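Local coordinates for thioesterase domain-containing protein (Pyrococcus horikoshii, PDB 1IXL) that adopts a hot-dog fold and probably hydrolyses acyl-CoA thioesters, although its actual substrate is not established, at residues V103-Y108 / G117-Y122. Sequence-based numbering, arbitrary orientation.
Sequences VEVKVY and GKFYCY
Two neighbouring strands of the hot-dog sheet, joined as a beta hairpin, run antiparallel here, and two hydrogen-bonded pairs tie them together. V103 and F119 exchange two nearly straight backbone bonds: V103 N reaches F119 O at 2.8 Å, and F119 N returns to V103 O at 2.7 Å, almost along the C=O axis. V105 and G117 form the second such pair, the bond from G117 N to V105 O being the more bent of its two (149° at the hydrogen). Between them sits the non-hydrogen-bonded pair E104 and K118. On the face bearing V103, V105 and F119, the sheet wraps round helix 48-63, as hot-dog sheets do, and A55 of that helix meets both V105 and F119. With CG beside its own backbone N (chi1 -65°), F119 turns the CD1/CE1 side of its ring back toward G117, and V105 CG2 packs 3.6 Å from F119 CD1. G117, with no CB, lets F119 CE1 lie close against its backbone. An alanine in place of F119 would lose the ring contacts with V105 and A55 and would probably loosen the packing between sheet and helix. Farther along the same face, V103 CG2 touches C121 SG at 3.8 Å. On the other face, E104 OE2 makes a salt bridge to K106 NZ of its own strand (3.6 Å), while K118 NZ stays beyond salt-bridge range at 4.2 Å from E104 OE2.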
ATOM      1  N   VAL A 103       3.507   7.880   6.694  1.00 23.63           N
ATOM      2  CA  VAL A 103       2.186   7.320   6.438  1.00 20.43           C
ATOM      3  C   VAL A 103       2.011   6.030   7.215  1.00 22.94           C
ATOM      4  O   VAL A 103       2.886   5.174   7.196  1.00 20.90           O
ATOM      5  CB  VAL A 103       2.035   7.022   4.944  1.00 22.16           C
ATOM      6  CG1 VAL A 103       0.664   6.435   4.651  1.00 22.92           C
ATOM      7  CG2 VAL A 103       2.277   8.309   4.149  1.00 26.99           C
ATOM      8  N   GLU A 104       0.896   5.900   7.916  1.00 22.11           N
ATOM      9  CA  GLU A 104       0.645   4.677   8.655  1.00 24.05           C
ATOM     10  C   GLU A 104      -0.260   3.846   7.753  1.00 23.96           C
ATOM     11  O   GLU A 104      -1.158   4.382   7.100  1.00 22.23           O
ATOM     12  CB  GLU A 104      -0.063   4.976   9.981  1.00 25.88           C
ATOM     13  CG  GLU A 104      -0.444   3.721  10.758  1.00 36.09           C
ATOM     14  CD  GLU A 104      -0.946   4.028  12.156  1.00 44.83           C
ATOM     15  OE1 GLU A 104      -1.815   4.925  12.286  1.00 47.52           O
ATOM     16  OE2 GLU A 104      -0.475   3.373  13.118  1.00 44.12           O
ATOM     17  N   VAL A 105      -0.013   2.547   7.681  1.00 22.11           N
ATOM     18  CA  VAL A 105      -0.847   1.701   6.843  1.00 21.37           C
ATOM     19  C   VAL A 105      -1.212   0.444   7.616  1.00 24.17           C
ATOM     20  O   VAL A 105      -0.395  -0.124   8.350  1.00 24.72           O
ATOM     21  CB  VAL A 105      -0.117   1.253   5.532  1.00 21.53           C
ATOM     22  CG1 VAL A 105      -1.051   0.425   4.690  1.00 20.92           C
ATOM     23  CG2 VAL A 105       0.360   2.455   4.729  1.00 22.75           C
ATOM     24  N   LYS A 106      -2.456   0.028   7.466  1.00 23.15           N
ATOM     25  CA  LYS A 106      -2.915  -1.186   8.104  1.00 28.68           C
ATOM     26  C   LYS A 106      -3.593  -1.956   6.991  1.00 27.82           C
ATOM     27  O   LYS A 106      -4.359  -1.382   6.213  1.00 26.69           O
ATOM     28  CB  LYS A 106      -3.902  -0.873   9.240  1.00 26.85           C
ATOM     29  CG  LYS A 106      -3.207  -0.517  10.544  1.00 33.88           C
ATOM     30  CD  LYS A 106      -4.132  -0.686  11.735  1.00 40.67           C
ATOM     31  CE  LYS A 106      -4.611   0.645  12.261  1.00 43.28           C
ATOM     32  NZ  LYS A 106      -3.453   1.412  12.794  1.00 47.43           N
ATOM     33  N   VAL A 107      -3.267  -3.238   6.874  1.00 26.12           N
ATOM     34  CA  VAL A 107      -3.886  -4.045   5.847  1.00 24.33           C
ATOM     35  C   VAL A 107      -4.873  -4.964   6.554  1.00 25.96           C
ATOM     36  O   VAL A 107      -4.508  -5.627   7.523  1.00 25.86           O
ATOM     37  CB  VAL A 107      -2.854  -4.875   5.087  1.00 24.34           C
ATOM     38  CG1 VAL A 107      -3.560  -5.730   4.028  1.00 23.36           C
ATOM     39  CG2 VAL A 107      -1.823  -3.937   4.424  1.00 21.05           C
ATOM     40  N   TYR A 108      -6.114  -4.983   6.063  1.00 26.71           N
ATOM     41  CA  TYR A 108      -7.188  -5.794   6.655  1.00 27.29           C
ATOM     42  C   TYR A 108      -7.696  -6.934   5.791  1.00 28.11           C
ATOM     43  O   TYR A 108      -7.630  -6.887   4.560  1.00 25.01           O
ATOM     44  CB  TYR A 108      -8.426  -4.919   6.952  1.00 29.47           C
ATOM     45  CG  TYR A 108      -8.191  -3.743   7.880  1.00 31.98           C
ATOM     46  CD1 TYR A 108      -7.599  -2.561   7.416  1.00 31.55           C
ATOM     47  CD2 TYR A 108      -8.519  -3.829   9.230  1.00 32.26           C
ATOM     48  CE1 TYR A 108      -7.332  -1.495   8.285  1.00 32.54           C
ATOM     49  CE2 TYR A 108      -8.265  -2.776  10.106  1.00 34.01           C
ATOM     50  CZ  TYR A 108      -7.669  -1.612   9.633  1.00 32.85           C
ATOM     51  OH  TYR A 108      -7.400  -0.582  10.512  1.00 32.86           O
ATOM     52  N   GLY A 117       2.096  -0.928   9.554  1.00 22.27           N
ATOM     53  CA  GLY A 117       3.415  -0.369   9.342  1.00 25.64           C
ATOM     54  C   GLY A 117       3.464   1.122   9.167  1.00 23.59           C
ATOM     55  O   GLY A 117       2.427   1.759   8.982  1.00 23.48           O
ATOM     56  N   LYS A 118       4.673   1.669   9.264  1.00 22.32           N
ATOM     57  CA  LYS A 118       4.913   3.086   9.062  1.00 25.16           C
ATOM     58  C   LYS A 118       5.743   3.177   7.790  1.00 23.49           C
ATOM     59  O   LYS A 118       6.742   2.469   7.649  1.00 24.12           O
ATOM     60  CB  LYS A 118       5.704   3.689  10.218  1.00 26.72           C
ATOM     61  CG  LYS A 118       4.890   3.894  11.479  1.00 36.57           C
ATOM     62  CD  LYS A 118       5.499   4.997  12.346  1.00 36.00           C
ATOM     63  CE  LYS A 118       4.917   4.947  13.755  1.00 42.84           C
ATOM     64  NZ  LYS A 118       3.546   4.352  13.748  1.00 42.36           N
ATOM     65  N   PHE A 119       5.317   4.019   6.858  1.00 20.71           N
ATOM     66  CA  PHE A 119       6.026   4.189   5.597  1.00 22.05           C
ATOM     67  C   PHE A 119       6.509   5.643   5.492  1.00 25.42           C
ATOM     68  O   PHE A 119       5.710   6.582   5.578  1.00 26.10           O
ATOM     69  CB  PHE A 119       5.097   3.829   4.431  1.00 22.63           C
ATOM     70  CG  PHE A 119       4.702   2.371   4.408  1.00 23.02           C
ATOM     71  CD1 PHE A 119       3.874   1.845   5.395  1.00 24.69           C
ATOM     72  CD2 PHE A 119       5.233   1.512   3.452  1.00 21.89           C
ATOM     73  CE1 PHE A 119       3.584   0.463   5.429  1.00 26.51           C
ATOM     74  CE2 PHE A 119       4.951   0.146   3.475  1.00 24.55           C
ATOM     75  CZ  PHE A 119       4.133  -0.377   4.459  1.00 24.55           C
ATOM     76  N   TYR A 120       7.820   5.808   5.326  1.00 24.26           N
ATOM     77  CA  TYR A 120       8.456   7.123   5.229  1.00 25.26           C
ATOM     78  C   TYR A 120       8.637   7.412   3.752  1.00 23.96           C
ATOM     79  O   TYR A 120       9.497   6.824   3.081  1.00 24.70           O
ATOM     80  CB  TYR A 120       9.799   7.116   5.982  1.00 22.22           C
ATOM     81  CG  TYR A 120       9.656   6.707   7.432  1.00 27.18           C
ATOM     82  CD1 TYR A 120       9.277   5.411   7.771  1.00 23.23           C
ATOM     83  CD2 TYR A 120       9.862   7.626   8.469  1.00 27.39           C
ATOM     84  CE1 TYR A 120       9.104   5.034   9.094  1.00 31.18           C
ATOM     85  CE2 TYR A 120       9.687   7.259   9.795  1.00 27.41           C
ATOM     86  CZ  TYR A 120       9.308   5.961  10.099  1.00 27.38           C
ATOM     87  OH  TYR A 120       9.116   5.569  11.399  1.00 35.06           O
ATOM     88  N   CYS A 121       7.801   8.329   3.268  1.00 23.48           N
ATOM     89  CA  CYS A 121       7.731   8.704   1.869  1.00 24.78           C
ATOM     90  C   CYS A 121       8.329  10.082   1.562  1.00 26.91           C
ATOM     91  O   CYS A 121       8.263  11.005   2.386  1.00 24.79           O
ATOM     92  CB  CYS A 121       6.259   8.679   1.427  1.00 24.68           C
ATOM     93  SG  CYS A 121       5.301   7.245   2.078  1.00 29.15           S
ATOM     94  N   TYR A 122       8.897  10.203   0.360  1.00 23.20           N
ATOM     95  CA  TYR A 122       9.525  11.450  -0.066  1.00 27.05           C
ATOM     96  C   TYR A 122       9.006  11.937  -1.396  1.00 26.85           C
ATOM     97  O   TYR A 122       8.986  11.189  -2.365  1.00 22.59           O
ATOM     98  CB  TYR A 122      11.036  11.252  -0.209  1.00 28.74           C
ATOM     99  CG  TYR A 122      11.727  11.018   1.102  1.00 32.10           C
ATOM    100  CD1 TYR A 122      12.112  12.093   1.911  1.00 35.84           C
ATOM    101  CD2 TYR A 122      11.965   9.726   1.555  1.00 34.28           C
ATOM    102  CE1 TYR A 122      12.723  11.884   3.148  1.00 37.88           C
ATOM    103  CE2 TYR A 122      12.565   9.497   2.782  1.00 37.77           C
ATOM    104  CZ  TYR A 122      12.943  10.576   3.577  1.00 38.76           C
ATOM    105  OH  TYR A 122      13.497  10.342   4.805  1.00 40.31           O
TER